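Local coordinates for ICChI, a glycosylated chitinase (Ipomoea carnea, PDB 6IDN), which probably hydrolyses the beta-1,4 glycosidic bonds of chitin, as a plant family 18 glycosyl hydrolase with both chitinase and lysozyme activity, at residues S62-C67 with R112-E117; Y85-R90 with A94-Y99; E169-S174 with N204-I209; L216-A221 with D234-E239. All coordinates share one frame; numbering follows the deposited sequence. Where two conformers were deposited one is given.

Interaction 1: S62-C67 with R112-E117; sequences SEISYC and RPLGDE. With CA (calcium ion), chain F.
I64 and E117 carry most of the apolar contact between helix 60-69 and the loop leading into strand 121-126. The methyl CG2 of I64 lies 3.8 Å from CG of E117, the two side chains running past each other in opposite senses. The other branch of I64 ends at CD1, 4.1 Å from CB of L114, and here the side chains cross at about a right angle. E117 has CG anti to its backbone N (chi1 -171°) and then bends at chi2 (72°), which lays its carboxylate beside S65; OG of S65 gives OE1 of E117 a weak hydrogen bond at 3.4 Å. The stronger partner of this carboxylate is K68, which forms a salt bridge with OE2. In the type I turn from R112 to G115, N of G115 bonds O of R112 to close the turn, and NE of R112 braces it from the side with a nearly straight bond of 2.9 Å to O of G115, which lies in the guanidinium plane. Next along the loop, OD1 of D116 binds a calcium ion at 2.7 Å, together with Q108. In this TIM barrel a calcium-binding loop thus packs against an outer helix, itself tied by the C67-C20 disulfide to helix 16-21.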
loop_
_atom_site.group_PDB
_atom_site.type_symbol
_atom_site.label_atom_id
_atom_site.label_comp_id
_atom_site.label_asym_id
_atom_site.label_seq_id
_atom_site.Cartn_x
_atom_site.Cartn_y
_atom_site.Cartn_z
ATOM N N SER A 62 -3.448 18.609 7.957
ATOM C CA SER A 62 -3.543 18.601 9.411
ATOM C C SER A 62 -3.825 17.201 9.944
ATOM O O SER A 62 -3.338 16.834 11.020
ATOM C CB SER A 62 -4.629 19.576 9.874
ATOM O OG SER A 62 -4.240 20.924 9.640
ATOM N N GLU A 63 -4.608 16.408 9.209
ATOM C CA GLU A 63 -4.918 15.056 9.659
ATOM C C GLU A 63 -3.733 14.120 9.437
ATOM O O GLU A 63 -3.464 13.246 10.272
ATOM C CB GLU A 63 -6.176 14.545 8.949
ATOM C CG GLU A 63 -7.365 15.499 9.121
ATOM C CD GLU A 63 -8.711 14.922 8.712
ATOM O OE1 GLU A 63 -8.835 13.688 8.587
ATOM O OE2 GLU A 63 -9.661 15.720 8.535
ATOM N N ILE A 64 -3.009 14.298 8.330
ATOM C CA ILE A 64 -1.767 13.555 8.118
ATOM C C ILE A 64 -0.782 13.871 9.237
ATOM O O ILE A 64 -0.188 12.973 9.845
ATOM C CB ILE A 64 -1.176 13.885 6.733
ATOM C CG1 ILE A 64 -2.115 13.420 5.610
ATOM C CG2 ILE A 64 0.210 13.249 6.552
ATOM C CD1 ILE A 64 -1.817 14.071 4.256
ATOM N N SER A 65 -0.602 15.160 9.534
ATOM C CA SER A 65 0.300 15.534 10.615
ATOM C C SER A 65 -0.124 14.892 11.929
ATOM O O SER A 65 0.720 14.432 12.707
ATOM C CB SER A 65 0.345 17.054 10.753
ATOM O OG SER A 65 1.410 17.443 11.598
ATOM N N TYR A 66 -1.427 14.861 12.193
ATOM C CA TYR A 66 -1.917 14.265 13.432
ATOM C C TYR A 66 -1.643 12.765 13.457
ATOM O O TYR A 66 -1.173 12.228 14.468
ATOM C CB TYR A 66 -3.407 14.549 13.591
ATOM C CG TYR A 66 -4.039 13.793 14.732
ATOM C CD1 TYR A 66 -3.898 14.231 16.048
ATOM C CD2 TYR A 66 -4.773 12.637 14.499
ATOM C CE1 TYR A 66 -4.478 13.530 17.096
ATOM C CE2 TYR A 66 -5.360 11.935 15.539
ATOM C CZ TYR A 66 -5.208 12.388 16.835
ATOM O OH TYR A 66 -5.781 11.682 17.874
ATOM N N CYS A 67 -1.920 12.073 12.349
ATOM C CA CYS A 67 -1.598 10.650 12.267
ATOM C C CYS A 67 -0.121 10.411 12.534
ATOM O O CYS A 67 0.248 9.518 13.301
ATOM C CB CYS A 67 -1.976 10.103 10.893
ATOM S SG CYS A 67 -3.721 10.021 10.573
ATOM N N ARG A 112 0.496 21.594 -3.802
ATOM C CA ARG A 112 0.515 20.227 -3.289
ATOM C C ARG A 112 -0.909 19.776 -2.989
ATOM O O ARG A 112 -1.616 20.462 -2.236
ATOM C CB ARG A 112 1.376 20.134 -2.045
ATOM C CG ARG A 112 2.878 20.365 -2.307
ATOM C CD ARG A 112 3.690 20.424 -1.027
ATOM N NE ARG A 112 3.432 19.270 -0.168
ATOM C CZ ARG A 112 4.174 18.165 -0.154
ATOM N NH1 ARG A 112 5.241 18.042 -0.956
ATOM N NH2 ARG A 112 3.847 17.177 0.671
ATOM N N PRO A 113 -1.376 18.664 -3.569
ATOM C CA PRO A 113 -2.800 18.307 -3.460
ATOM C C PRO A 113 -3.292 18.103 -2.040
ATOM O O PRO A 113 -4.463 18.387 -1.768
ATOM C CB PRO A 113 -2.892 17.009 -4.273
ATOM C CG PRO A 113 -1.777 17.110 -5.265
ATOM C CD PRO A 113 -0.656 17.793 -4.511
ATOM N N LEU A 114 -2.454 17.603 -1.131
ATOM C CA LEU A 114 -2.871 17.338 0.241
ATOM C C LEU A 114 -2.241 18.308 1.236
ATOM O O LEU A 114 -2.153 17.996 2.429
ATOM C CB LEU A 114 -2.532 15.895 0.630
ATOM C CG LEU A 114 -2.975 14.814 -0.357
ATOM C CD1 LEU A 114 -2.543 13.427 0.131
ATOM C CD2 LEU A 114 -4.487 14.855 -0.566
ATOM N N GLY A 115 -1.791 19.476 0.773
ATOM C CA GLY A 115 -1.212 20.455 1.671
ATOM C C GLY A 115 0.262 20.226 1.937
ATOM O O GLY A 115 0.930 19.411 1.296
ATOM N N ASP A 116 0.773 20.945 2.941
ATOM C CA ASP A 116 2.216 21.023 3.141
ATOM C C ASP A 116 2.827 19.808 3.832
ATOM O O ASP A 116 4.029 19.570 3.664
ATOM C CB ASP A 116 2.563 22.275 3.942
ATOM C CG ASP A 116 3.269 23.325 3.104
ATOM O OD1 ASP A 116 3.331 23.176 1.861
ATOM O OD2 ASP A 116 3.736 24.318 3.691
ATOM N N GLU A 117 2.060 19.042 4.605
ATOM C CA GLU A 117 2.654 17.939 5.357
ATOM C C GLU A 117 3.170 16.841 4.426
ATOM O O GLU A 117 2.439 16.361 3.551
ATOM C CB GLU A 117 1.638 17.364 6.344
ATOM C CG GLU A 117 2.234 16.356 7.308
ATOM C CD GLU A 117 3.139 16.997 8.351
ATOM O OE1 GLU A 117 2.983 18.200 8.635
ATOM O OE2 GLU A 117 4.021 16.296 8.885
HETATM CA CA CA F . 6.056 22.926 1.638
#

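Interaction 2: Y85-R90 with A94-Y99; sequences YYLSSR and ASVAQY
The first two turns of helix 90-103, with the loop that feeds them, make this short-range contact on the outside of the TIM barrel. R90 and A94 are joined by the helix's own i to i+4 bond: N of A94 donates to O of R90 at 3.0 Å, with an N-H...O angle of 153°. One residue earlier S89 occupies the N-cap position, its OG accepting from the backbone N of D92, while the carboxylate of D92 accepts from N of S88; D92 thus meets S89 through its backbone and S88 through its carboxylate. The apolar part consists of one pair. L87 directs CD2 at CG2 of V96, 3.9 Å away, the two side chains meeting at a slant. In V96, CG1 stands anti to the backbone N (chi1 171°), which leaves CG2 beside that N as the branch facing the loop. The incoming loop is thereby folded back on the buried side of the helix about two turns beyond its cap. Around this pair, L87 also touches Y133 and Y134, R90 rests on T136 and Q98 on L144, so that helix 134-148 flanks the contact, while Y85, at the start of the loop, meets F36 of strand 27-36.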
loop_
_atom_site.group_PDB
_atom_site.type_symbol
_atom_site.label_atom_id
_atom_site.label_comp_id
_atom_site.label_asym_id
_atom_site.label_seq_id
_atom_site.Cartn_x
_atom_site.Cartn_y
_atom_site.Cartn_z
ATOM N N TYR A 85 -2.663 4.450 -15.954
ATOM C CA TYR A 85 -1.292 4.643 -15.498
ATOM C C TYR A 85 -0.374 3.614 -16.137
ATOM O O TYR A 85 -0.771 2.470 -16.362
ATOM C CB TYR A 85 -1.205 4.588 -13.967
ATOM C CG TYR A 85 -1.686 3.298 -13.340
ATOM C CD1 TYR A 85 -2.996 3.148 -12.927
ATOM C CD2 TYR A 85 -0.801 2.246 -13.094
ATOM C CE1 TYR A 85 -3.432 1.971 -12.334
ATOM C CE2 TYR A 85 -1.232 1.073 -12.498
ATOM C CZ TYR A 85 -2.540 0.938 -12.111
ATOM O OH TYR A 85 -2.959 -0.220 -11.509
ATOM N N TYR A 86 0.839 4.067 -16.446
ATOM C CA TYR A 86 1.962 3.271 -16.924
ATOM C C TYR A 86 3.116 4.219 -17.215
ATOM O O TYR A 86 2.918 5.419 -17.441
ATOM C CB TYR A 86 1.626 2.456 -18.175
ATOM C CG TYR A 86 1.175 3.269 -19.367
ATOM C CD1 TYR A 86 2.095 3.748 -20.282
ATOM C CD2 TYR A 86 -0.170 3.554 -19.582
ATOM C CE1 TYR A 86 1.699 4.497 -21.383
ATOM C CE2 TYR A 86 -0.576 4.293 -20.685
ATOM C CZ TYR A 86 0.362 4.770 -21.574
ATOM O OH TYR A 86 -0.045 5.503 -22.675
ATOM N N LEU A 87 4.325 3.672 -17.199
ATOM C CA LEU A 87 5.538 4.441 -17.426
ATOM C C LEU A 87 6.077 4.110 -18.807
ATOM O O LEU A 87 6.071 2.949 -19.218
ATOM C CB LEU A 87 6.580 4.106 -16.368
ATOM C CG LEU A 87 6.076 4.291 -14.938
ATOM C CD1 LEU A 87 7.035 3.623 -13.974
ATOM C CD2 LEU A 87 5.912 5.777 -14.600
ATOM N N SER A 88 6.564 5.128 -19.514
ATOM C CA SER A 88 6.938 4.926 -20.905
ATOM C C SER A 88 8.442 4.782 -21.141
ATOM O O SER A 88 8.832 4.357 -22.240
ATOM C CB SER A 88 6.387 6.073 -21.768
ATOM O OG SER A 88 6.809 7.331 -21.276
ATOM N N SER A 89 9.286 5.085 -20.150
ATOM C CA SER A 89 10.735 5.107 -20.347
ATOM C C SER A 89 11.417 5.292 -19.001
ATOM O O SER A 89 10.772 5.609 -17.998
ATOM C CB SER A 89 11.156 6.233 -21.283
ATOM O OG SER A 89 10.993 7.480 -20.640
ATOM N N ARG A 90 12.745 5.131 -18.991
ATOM C CA ARG A 90 13.498 5.424 -17.767
ATOM C C ARG A 90 13.359 6.891 -17.385
ATOM O O ARG A 90 13.225 7.226 -16.199
ATOM C CB ARG A 90 14.987 5.087 -17.941
ATOM C CG ARG A 90 15.367 3.623 -18.123
ATOM C CD ARG A 90 16.899 3.459 -18.154
ATOM N NE ARG A 90 17.460 3.927 -16.894
ATOM C CZ ARG A 90 17.684 3.159 -15.833
ATOM N NH1 ARG A 90 17.438 1.852 -15.879
ATOM N NH2 ARG A 90 18.149 3.708 -14.715
ATOM N N ALA A 94 11.850 8.734 -13.971
ATOM C CA ALA A 94 12.484 9.764 -13.147
ATOM C C ALA A 94 11.577 10.980 -12.994
ATOM O O ALA A 94 11.532 11.595 -11.919
ATOM C CB ALA A 94 13.850 10.170 -13.721
ATOM N N SER A 95 10.825 11.326 -14.046
ATOM C CA SER A 95 9.941 12.489 -13.982
ATOM C C SER A 95 8.797 12.264 -13.000
ATOM O O SER A 95 8.391 13.190 -12.284
ATOM C CB SER A 95 9.379 12.804 -15.375
ATOM O OG SER A 95 10.395 13.285 -16.249
ATOM N N VAL A 96 8.259 11.041 -12.955
ATOM C CA VAL A 96 7.183 10.729 -12.016
ATOM C C VAL A 96 7.713 10.715 -10.586
ATOM O O VAL A 96 7.027 11.154 -9.652
ATOM C CB VAL A 96 6.532 9.388 -12.407
ATOM C CG1 VAL A 96 5.556 8.916 -11.346
ATOM C CG2 VAL A 96 5.814 9.541 -13.735
ATOM N N ALA A 97 8.928 10.202 -10.385
ATOM C CA ALA A 97 9.507 10.222 -9.046
ATOM C C ALA A 97 9.626 11.646 -8.544
ATOM O O ALA A 97 9.309 11.947 -7.385
ATOM C CB ALA A 97 10.891 9.558 -9.054
ATOM N N GLN A 98 10.078 12.548 -9.412
ATOM C CA GLN A 98 10.221 13.948 -9.013
ATOM C C GLN A 98 8.866 14.549 -8.687
ATOM O O GLN A 98 8.722 15.287 -7.708
ATOM C CB GLN A 98 10.906 14.723 -10.136
ATOM C CG GLN A 98 11.356 16.076 -9.722
ATOM C CD GLN A 98 12.513 16.005 -8.766
ATOM O OE1 GLN A 98 13.586 15.505 -9.097
ATOM N NE2 GLN A 98 12.287 16.469 -7.542
ATOM N N TYR A 99 7.853 14.248 -9.510
ATOM C CA TYR A 99 6.506 14.714 -9.235
ATOM C C TYR A 99 6.046 14.252 -7.865
ATOM O O TYR A 99 5.460 15.026 -7.104
ATOM C CB TYR A 99 5.519 14.209 -10.313
ATOM C CG TYR A 99 4.064 14.272 -9.850
ATOM C CD1 TYR A 99 3.320 15.433 -9.983
ATOM C CD2 TYR A 99 3.448 13.169 -9.260
ATOM C CE1 TYR A 99 2.002 15.498 -9.544
ATOM C CE2 TYR A 99 2.133 13.230 -8.811
ATOM C CZ TYR A 99 1.417 14.400 -8.961
ATOM O OH TYR A 99 0.102 14.462 -8.527
#

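Interaction 3: E169-S174 with N204-I209; sequences EAINTS and NDWSTI. With NAG (2-acetamido-2-deoxy-beta-D-glucopyranose), chain C.
I171 meets both I209 and W206, and no hydrogen bond crosses between the two segments. Its CG2 methyl lies 3.8 Å from CD1 of I209 and is also close to CB and CG2 of that residue, so this one methyl sits against the flank of the other isoleucine. With CG1 of I209 held between the backbone N and the carbonyl carbon (chi1 71°), CD1 and CG2 both come to border CG2 of I171. The longer branch of I171 brings CD1 to CZ3 of W206 at 4.2 Å, reaching the indole at its edge and near its plane rather than over a face. That ring is fixed from outside the pair: NE1 of W206 donates to O of C160, and F162 meets the indole edge-to-face while also touching I209. Both segments turn sharply just here. Type I turns run from I171 to S174 and from W206 to I209, and in each a threonine inside the turn reaches back to the carbonyl of the residue before it: OG1 of T173 donates to O of A170 at 2.7 Å, and OG1 of T208 does the same to O of D205, also at 2.7 Å. Each of these carbonyls also takes the threonine's backbone N-H. On the outer side, ND2 of N172 is bonded covalently to C1 of an N-acetylglucosamine (1.4 Å), an N-linked glycan that R168 also hydrogen-bonds. Such packing between the ends of successive outer helices over strand 178-182, where I209 touches V179 and W206 touches V181, is typical of a TIM barrel's helical layer, here bearing a glycan on a sequon asparagine.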
loop_
_atom_site.group_PDB
_atom_site.type_symbol
_atom_site.label_atom_id
_atom_site.label_comp_id
_atom_site.label_asym_id
_atom_site.label_seq_id
_atom_site.Cartn_x
_atom_site.Cartn_y
_atom_site.Cartn_z
ATOM N N GLU A 169 9.809 -6.958 -11.085
ATOM C CA GLU A 169 11.048 -6.213 -11.312
ATOM C C GLU A 169 11.271 -5.185 -10.217
ATOM O O GLU A 169 12.401 -4.995 -9.751
ATOM C CB GLU A 169 11.021 -5.518 -12.672
ATOM C CG GLU A 169 11.141 -6.445 -13.870
ATOM C CD GLU A 169 11.134 -5.685 -15.183
ATOM O OE1 GLU A 169 10.800 -4.481 -15.172
ATOM O OE2 GLU A 169 11.461 -6.276 -16.238
ATOM N N ALA A 170 10.214 -4.488 -9.811
ATOM C CA ALA A 170 10.365 -3.509 -8.744
ATOM C C ALA A 170 10.804 -4.194 -7.459
ATOM O O ALA A 170 11.757 -3.757 -6.795
ATOM C CB ALA A 170 9.042 -2.753 -8.550
ATOM N N ILE A 171 10.151 -5.304 -7.117
ATOM C CA ILE A 171 10.507 -6.000 -5.884
ATOM C C ILE A 171 11.929 -6.534 -5.949
ATOM O O ILE A 171 12.635 -6.549 -4.939
ATOM C CB ILE A 171 9.474 -7.108 -5.584
ATOM C CG1 ILE A 171 8.175 -6.439 -5.118
ATOM C CG2 ILE A 171 9.970 -8.058 -4.499
ATOM C CD1 ILE A 171 6.946 -7.367 -5.139
ATOM N N ASN A 172 12.390 -6.946 -7.135
ATOM C CA ASN A 172 13.730 -7.503 -7.291
ATOM C C ASN A 172 14.833 -6.456 -7.170
ATOM O O ASN A 172 16.015 -6.831 -7.209
ATOM C CB ASN A 172 13.821 -8.194 -8.657
ATOM C CG ASN A 172 14.785 -9.366 -8.688
ATOM O OD1 ASN A 172 15.458 -9.709 -7.707
ATOM N ND2 ASN A 172 14.838 -10.011 -9.840
ATOM N N THR A 173 14.486 -5.172 -7.047
ATOM C CA THR A 173 15.500 -4.155 -6.776
ATOM C C THR A 173 16.098 -4.311 -5.390
ATOM O O THR A 173 17.163 -3.735 -5.126
ATOM C CB THR A 173 14.944 -2.723 -6.865
ATOM O OG1 THR A 173 13.941 -2.503 -5.851
ATOM C CG2 THR A 173 14.394 -2.392 -8.259
ATOM N N SER A 174 15.416 -5.040 -4.502
ATOM C CA SER A 174 15.780 -5.207 -3.096
ATOM C C SER A 174 15.641 -3.919 -2.297
ATOM O O SER A 174 16.143 -3.851 -1.168
ATOM C CB SER A 174 17.205 -5.749 -2.933
ATOM O OG SER A 174 17.433 -6.875 -3.771
ATOM N N ASN A 204 7.504 -20.688 0.505
ATOM C CA ASN A 204 8.350 -21.170 -0.578
ATOM C C ASN A 204 8.685 -20.101 -1.600
ATOM O O ASN A 204 9.757 -20.168 -2.218
ATOM C CB ASN A 204 7.686 -22.355 -1.284
ATOM C CG ASN A 204 7.481 -23.533 -0.359
ATOM O OD1 ASN A 204 8.191 -23.675 0.634
ATOM N ND2 ASN A 204 6.537 -24.404 -0.693
ATOM N N ASP A 205 7.804 -19.119 -1.783
ATOM C CA ASP A 205 7.965 -18.118 -2.826
ATOM C C ASP A 205 8.261 -16.748 -2.234
ATOM O O ASP A 205 9.331 -16.189 -2.477
ATOM C CB ASP A 205 6.704 -18.050 -3.714
ATOM C CG ASP A 205 6.454 -19.341 -4.503
ATOM O OD1 ASP A 205 7.407 -20.119 -4.729
ATOM O OD2 ASP A 205 5.288 -19.574 -4.908
ATOM N N TRP A 206 7.347 -16.205 -1.428
ATOM C CA TRP A 206 7.499 -14.824 -0.988
ATOM C C TRP A 206 8.613 -14.668 0.037
ATOM O O TRP A 206 9.169 -13.569 0.175
ATOM C CB TRP A 206 6.150 -14.309 -0.463
ATOM C CG TRP A 206 5.215 -14.148 -1.626
ATOM C CD1 TRP A 206 4.164 -14.968 -1.967
ATOM C CD2 TRP A 206 5.317 -13.171 -2.663
ATOM N NE1 TRP A 206 3.589 -14.532 -3.144
ATOM C CE2 TRP A 206 4.281 -13.434 -3.592
ATOM C CE3 TRP A 206 6.174 -12.086 -2.895
ATOM C CZ2 TRP A 206 4.071 -12.637 -4.720
ATOM C CZ3 TRP A 206 5.972 -11.304 -4.021
ATOM C CH2 TRP A 206 4.930 -11.585 -4.922
ATOM N N SER A 207 8.964 -15.749 0.736
ATOM C CA SER A 207 10.115 -15.736 1.627
ATOM C C SER A 207 11.413 -15.425 0.895
ATOM O O SER A 207 12.381 -14.996 1.531
ATOM C CB SER A 207 10.232 -17.090 2.330
ATOM O OG SER A 207 10.625 -18.101 1.413
ATOM N N THR A 208 11.461 -15.631 -0.423
ATOM C CA THR A 208 12.707 -15.472 -1.160
ATOM C C THR A 208 12.981 -14.038 -1.576
ATOM O O THR A 208 14.094 -13.750 -2.032
ATOM C CB THR A 208 12.755 -16.380 -2.409
ATOM O OG1 THR A 208 11.858 -15.896 -3.429
ATOM C CG2 THR A 208 12.425 -17.833 -2.049
ATOM N N ILE A 209 12.025 -13.125 -1.438
ATOM C CA ILE A 209 12.297 -11.762 -1.869
ATOM C C ILE A 209 13.086 -11.028 -0.791
ATOM O O ILE A 209 13.075 -11.392 0.388
ATOM C CB ILE A 209 11.010 -11.004 -2.234
ATOM C CG1 ILE A 209 10.162 -10.668 -0.985
ATOM C CG2 ILE A 209 10.252 -11.778 -3.307
ATOM C CD1 ILE A 209 9.006 -9.696 -1.229
HETATM C C1 NAG C . 15.695 -11.140 -10.041
HETATM C C2 NAG C . 14.952 -12.294 -10.713
HETATM C C3 NAG C . 15.923 -13.438 -11.030
HETATM C C4 NAG C . 17.123 -12.906 -11.806
HETATM C C5 NAG C . 17.760 -11.743 -11.053
HETATM C C6 NAG C . 18.894 -11.083 -11.803
HETATM C C7 NAG C . 12.569 -12.608 -10.199
HETATM C C8 NAG C . 11.573 -13.131 -9.205
HETATM N N2 NAG C . 13.858 -12.752 -9.869
HETATM O O3 NAG C . 15.266 -14.442 -11.806
HETATM O O4 NAG C . 18.087 -13.939 -11.980
HETATM O O5 NAG C . 16.769 -10.725 -10.856
HETATM O O6 NAG C . 19.435 -9.990 -11.071
HETATM O O7 NAG C . 12.223 -12.105 -11.262
#

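Interaction 4: L216-A221 with D234-E239; sequences LGLPAA and DDLISE. With CA (calcium ion), chain E.
At chi1 -179° the side chain of L236 swings opposite its own amide nitrogen and extends its methyls from helix 233-244 toward strand 213-219, where L218, with CG beside its own backbone N (chi1 -67°), comes to meet it. These elements belong to a beta-alpha-beta crossover of the TIM barrel, in which helix 233-244 connects strand 213-219 to its parallel neighbour 250-256. L218 and L236 reach toward each other tip to tip: CD1 of L218 lies 3.7 Å from CD1 of L236 and 3.9 Å from its CD2, so it faces both ends of the fork. L216, two residues back on the same side of the strand, passes L236 in the opposite sense and places CD2 4.0 Å from CD1 of L236. That single methyl of L236 is therefore shared by both strand leucines, and all three residues are buried. Y264 of helix 264-268 covers L218 and L236 alike, and L216 is further packed by V240 and I244 on the helix and by L198 and W202 of helix 196-206. The strand itself is held in the barrel by backbone bonds of L216 and L218 to M254 and of G217 to V181. Away from this core, the residue before L236 serves a metal: OD2 of D235 binds a calcium ion at 2.2 Å, and a water on the same ion, also at 2.2 Å, donates a hydrogen bond to OD1 of D235.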
loop_
_atom_site.group_PDB
_atom_site.type_symbol
_atom_site.label_atom_id
_atom_site.label_comp_id
_atom_site.label_asym_id
_atom_site.label_seq_id
_atom_site.Cartn_x
_atom_site.Cartn_y
_atom_site.Cartn_z
ATOM N N LEU A 216 1.223 -10.030 5.342
ATOM C CA LEU A 216 0.132 -10.831 4.792
ATOM C C LEU A 216 -1.041 -9.908 4.478
ATOM O O LEU A 216 -1.648 -9.348 5.391
ATOM C CB LEU A 216 -0.274 -11.905 5.799
ATOM C CG LEU A 216 -1.430 -12.815 5.375
ATOM C CD1 LEU A 216 -0.897 -13.873 4.427
ATOM C CD2 LEU A 216 -2.059 -13.483 6.586
ATOM N N GLY A 217 -1.377 -9.745 3.199
ATOM C CA GLY A 217 -2.477 -8.862 2.819
ATOM C C GLY A 217 -3.787 -9.622 2.736
ATOM O O GLY A 217 -3.865 -10.667 2.089
ATOM N N LEU A 218 -4.825 -9.071 3.352
ATOM C CA LEU A 218 -6.091 -9.772 3.495
ATOM C C LEU A 218 -7.253 -8.821 3.288
ATOM O O LEU A 218 -7.136 -7.619 3.549
ATOM C CB LEU A 218 -6.226 -10.389 4.890
ATOM C CG LEU A 218 -5.266 -11.518 5.201
ATOM C CD1 LEU A 218 -5.434 -11.875 6.675
ATOM C CD2 LEU A 218 -5.558 -12.726 4.339
ATOM N N PRO A 219 -8.413 -9.339 2.895
ATOM C CA PRO A 219 -9.626 -8.520 2.929
ATOM C C PRO A 219 -10.173 -8.433 4.346
ATOM O O PRO A 219 -10.115 -9.395 5.116
ATOM C CB PRO A 219 -10.592 -9.262 1.993
ATOM C CG PRO A 219 -9.987 -10.642 1.760
ATOM C CD PRO A 219 -8.652 -10.721 2.448
ATOM N N ALA A 220 -10.673 -7.250 4.708
ATOM C CA ALA A 220 -11.176 -7.064 6.068
ATOM C C ALA A 220 -12.548 -7.686 6.288
ATOM O O ALA A 220 -12.967 -7.832 7.442
ATOM C CB ALA A 220 -11.249 -5.575 6.421
ATOM N N ALA A 221 -13.251 -8.027 5.217
ATOM C CA ALA A 221 -14.566 -8.644 5.275
ATOM C C ALA A 221 -14.792 -9.367 3.958
ATOM O O ALA A 221 -14.126 -9.060 2.964
ATOM C CB ALA A 221 -15.663 -7.591 5.507
ATOM N N ASP A 234 -10.872 -15.925 13.934
ATOM C CA ASP A 234 -10.371 -16.987 14.806
ATOM C C ASP A 234 -9.505 -17.978 14.031
ATOM O O ASP A 234 -8.501 -18.482 14.556
ATOM C CB ASP A 234 -11.539 -17.682 15.498
ATOM C CG ASP A 234 -12.139 -16.826 16.598
ATOM O OD1 ASP A 234 -11.384 -16.049 17.225
ATOM O OD2 ASP A 234 -13.356 -16.927 16.841
ATOM N N ASP A 235 -9.866 -18.255 12.776
ATOM C CA ASP A 235 -9.040 -19.120 11.938
ATOM C C ASP A 235 -7.702 -18.473 11.622
ATOM O O ASP A 235 -6.674 -19.157 11.559
ATOM C CB ASP A 235 -9.762 -19.442 10.633
ATOM C CG ASP A 235 -10.889 -20.447 10.798
ATOM O OD1 ASP A 235 -11.137 -20.989 11.906
ATOM O OD2 ASP A 235 -11.551 -20.684 9.778
ATOM N N LEU A 236 -7.700 -17.169 11.336
ATOM C CA LEU A 236 -6.434 -16.483 11.107
ATOM C C LEU A 236 -5.527 -16.625 12.321
ATOM O O LEU A 236 -4.338 -16.950 12.201
ATOM C CB LEU A 236 -6.691 -15.006 10.792
ATOM C CG LEU A 236 -5.444 -14.178 10.509
ATOM C CD1 LEU A 236 -4.853 -14.603 9.168
ATOM C CD2 LEU A 236 -5.762 -12.692 10.504
ATOM N N ILE A 237 -6.089 -16.401 13.504
ATOM C CA ILE A 237 -5.306 -16.432 14.735
ATOM C C ILE A 237 -4.776 -17.830 15.010
ATOM O O ILE A 237 -3.651 -17.994 15.504
ATOM C CB ILE A 237 -6.164 -15.901 15.894
ATOM C CG1 ILE A 237 -6.413 -14.404 15.713
ATOM C CG2 ILE A 237 -5.510 -16.204 17.238
ATOM C CD1 ILE A 237 -7.610 -13.892 16.510
ATOM N N SER A 238 -5.568 -18.860 14.713
ATOM C CA SER A 238 -5.170 -20.204 15.109
ATOM C C SER A 238 -4.419 -20.957 14.022
ATOM O O SER A 238 -3.614 -21.833 14.347
ATOM C CB SER A 238 -6.387 -21.020 15.551
ATOM O OG SER A 238 -7.267 -21.224 14.466
ATOM N N GLU A 239 -4.659 -20.656 12.746
ATOM C CA GLU A 239 -4.086 -21.436 11.653
ATOM C C GLU A 239 -2.967 -20.742 10.897
ATOM O O GLU A 239 -2.145 -21.431 10.293
ATOM C CB GLU A 239 -5.164 -21.801 10.624
ATOM C CG GLU A 239 -6.303 -22.609 11.197
ATOM C CD GLU A 239 -7.519 -22.644 10.303
ATOM O OE1 GLU A 239 -7.353 -22.465 9.075
ATOM O OE2 GLU A 239 -8.635 -22.883 10.826
HETATM CA CA CA E . -12.583 -22.642 9.534
HETATM O O HOH W 1 -13.074 -22.596 11.707
#

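All four contacts belong to one TIM barrel; three lie among its outer helices and loops, and interaction 4 joins a barrel strand to its helix. Interaction 2 falls within the stretch of chain between the two segments of interaction 1, their nearest atoms about 5 Å apart; interactions 3 and 4 follow in series. Helix 134-148 borders both interaction 2 and interaction 3, whose nearest atoms are about 9 Å apart. Helix 196-206, part of interaction 3, precedes strand 213-219 of interaction 4. Interactions 2 and 4, with centres 35 Å apart, lie on opposite sides of the chain's centre, as do 1 and 3. Interactions 1 and 4 each carry a calcium ligand and interaction 3 a glycosylated asparagine, their centres at least 23 Å apart.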